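Local atomic coordinates of DCN1-like protein 3 (Homo sapiens, PDB entry 4GBA), a protein that promotes cullin neddylation by helping transfer NEDD8 from N-terminally acetylated NEDD8-conjugating E2 enzymes to cullin-RBX complexes. Residues A[45-49]-A[98-103]. Residue numbers count along the deposited sequence, not the author numbering.
Sequences LLLAW and DLYRFT
Two alpha-helical segments, 45-49 and 98-103, cross almost perpendicularly (91°) with axes 10.3 Å apart; the nearest CA atoms are those of W49 and L99, 6.4 Å. Two CH-pi contacts run in opposite senses: W49 (chi1 t) lays one face of its five-membered ring over L99 CA, 3.8 Å from the centroid, while F102 (chi1 t) brings its ring face to W49 CA, 3.7 Å from the centroid. Apolar side chains pack alongside: L46 CD2 to L99 (t, p) CD2 3.8 Å, L45 CG to L99 CD1 4.2 Å, A48 CB to F102 CZ 4.0 Å. W49 NE1 donates to D98 OD2 at the ring edge (2.8 Å, 172°). T103 OG1 donates to L99 O (2.7 Å) in its own helix and meets L45 CD1 at 3.7 Å. This DCUN1 (PONY) domain binds the N-terminally acetylated E2: L45 and A48 also pack on a modified side chain of the bound UBE2F peptide. The one hydrogen bond between the segments thus gives the indole N-H a partner at the exposed margin of an otherwise apolar contact.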
# COMPACT_ATOMS: atom_id res chain seq x y z
N LEU A 45 -2.31 3.04 5.76
CA LEU A 45 -2.73 2.57 4.44
C LEU A 45 -4.27 2.36 4.41
O LEU A 45 -4.94 2.81 3.47
CB LEU A 45 -1.97 1.29 4.05
CG LEU A 45 -2.39 0.63 2.73
CD1 LEU A 45 -1.96 1.47 1.50
CD2 LEU A 45 -1.84 -0.80 2.64
N LEU A 46 -4.83 1.73 5.44
CA LEU A 46 -6.29 1.52 5.50
C LEU A 46 -7.06 2.84 5.50
O LEU A 46 -8.05 2.99 4.80
CB LEU A 46 -6.69 0.70 6.72
CG LEU A 46 -6.18 -0.74 6.77
CD1 LEU A 46 -6.82 -1.51 7.92
CD2 LEU A 46 -6.45 -1.42 5.45
N LEU A 47 -6.58 3.80 6.28
CA LEU A 47 -7.17 5.14 6.31
C LEU A 47 -7.15 5.78 4.94
O LEU A 47 -8.18 6.25 4.46
CB LEU A 47 -6.40 6.02 7.31
CG LEU A 47 -7.16 6.95 8.25
CD1 LEU A 47 -8.44 6.29 8.81
CD2 LEU A 47 -6.23 7.43 9.39
N ALA A 48 -5.98 5.82 4.29
CA ALA A 48 -5.85 6.38 2.95
C ALA A 48 -6.80 5.67 1.98
O ALA A 48 -7.41 6.30 1.12
CB ALA A 48 -4.39 6.28 2.46
N TRP A 49 -6.90 4.35 2.12
CA TRP A 49 -7.83 3.56 1.34
C TRP A 49 -9.28 4.05 1.55
O TRP A 49 -9.94 4.46 0.59
CB TRP A 49 -7.66 2.07 1.70
CG TRP A 49 -8.73 1.14 1.14
CD1 TRP A 49 -9.13 1.03 -0.16
CD2 TRP A 49 -9.49 0.16 1.88
NE1 TRP A 49 -10.09 0.05 -0.29
CE2 TRP A 49 -10.34 -0.49 0.95
CE3 TRP A 49 -9.55 -0.21 3.23
CZ2 TRP A 49 -11.23 -1.51 1.33
CZ3 TRP A 49 -10.43 -1.22 3.61
CH2 TRP A 49 -11.26 -1.85 2.66
N ASP A 98 -10.01 -4.89 -3.29
CA ASP A 98 -10.16 -3.46 -3.56
C ASP A 98 -9.01 -2.66 -2.94
O ASP A 98 -8.46 -1.76 -3.58
CB ASP A 98 -11.51 -2.93 -3.07
CG ASP A 98 -11.73 -1.47 -3.45
OD1 ASP A 98 -12.09 -1.20 -4.62
OD2 ASP A 98 -11.55 -0.58 -2.58
N LEU A 99 -8.66 -2.98 -1.70
CA LEU A 99 -7.55 -2.34 -1.02
C LEU A 99 -6.25 -2.57 -1.79
O LEU A 99 -5.44 -1.65 -1.98
CB LEU A 99 -7.43 -2.89 0.40
CG LEU A 99 -6.07 -2.65 1.06
CD1 LEU A 99 -5.89 -1.18 1.39
CD2 LEU A 99 -5.94 -3.52 2.29
N TYR A 100 -6.07 -3.82 -2.24
CA TYR A 100 -4.94 -4.20 -3.09
C TYR A 100 -4.84 -3.40 -4.41
O TYR A 100 -3.75 -2.97 -4.79
CB TYR A 100 -4.96 -5.71 -3.36
CG TYR A 100 -3.72 -6.23 -4.06
CD1 TYR A 100 -2.58 -6.55 -3.33
CD2 TYR A 100 -3.68 -6.40 -5.44
CE1 TYR A 100 -1.43 -7.01 -3.95
CE2 TYR A 100 -2.53 -6.87 -6.08
CZ TYR A 100 -1.41 -7.18 -5.33
OH TYR A 100 -0.27 -7.64 -5.96
N ARG A 101 -5.96 -3.19 -5.10
CA ARG A 101 -5.94 -2.37 -6.32
C ARG A 101 -5.63 -0.90 -6.01
O ARG A 101 -4.86 -0.27 -6.74
CB ARG A 101 -7.26 -2.48 -7.10
CG ARG A 101 -7.76 -3.92 -7.28
CD ARG A 101 -9.06 -4.01 -8.12
NE ARG A 101 -8.79 -4.60 -9.43
CZ ARG A 101 -9.64 -5.37 -10.12
NH1 ARG A 101 -10.85 -5.65 -9.63
NH2 ARG A 101 -9.27 -5.86 -11.31
N PHE A 102 -6.25 -0.37 -4.95
CA PHE A 102 -6.00 0.99 -4.46
C PHE A 102 -4.52 1.20 -4.11
O PHE A 102 -3.96 2.27 -4.35
CB PHE A 102 -6.87 1.31 -3.22
CG PHE A 102 -6.41 2.54 -2.47
CD1 PHE A 102 -6.82 3.81 -2.87
CD2 PHE A 102 -5.52 2.44 -1.40
CE1 PHE A 102 -6.38 4.94 -2.20
CE2 PHE A 102 -5.08 3.57 -0.73
CZ PHE A 102 -5.51 4.82 -1.13
N THR A 103 -3.89 0.19 -3.51
CA THR A 103 -2.52 0.33 -3.02
C THR A 103 -1.54 0.64 -4.17
O THR A 103 -0.57 1.38 -3.97
CB THR A 103 -2.08 -0.91 -2.19
OG1 THR A 103 -2.95 -1.05 -1.05
CG2 THR A 103 -0.63 -0.78 -1.72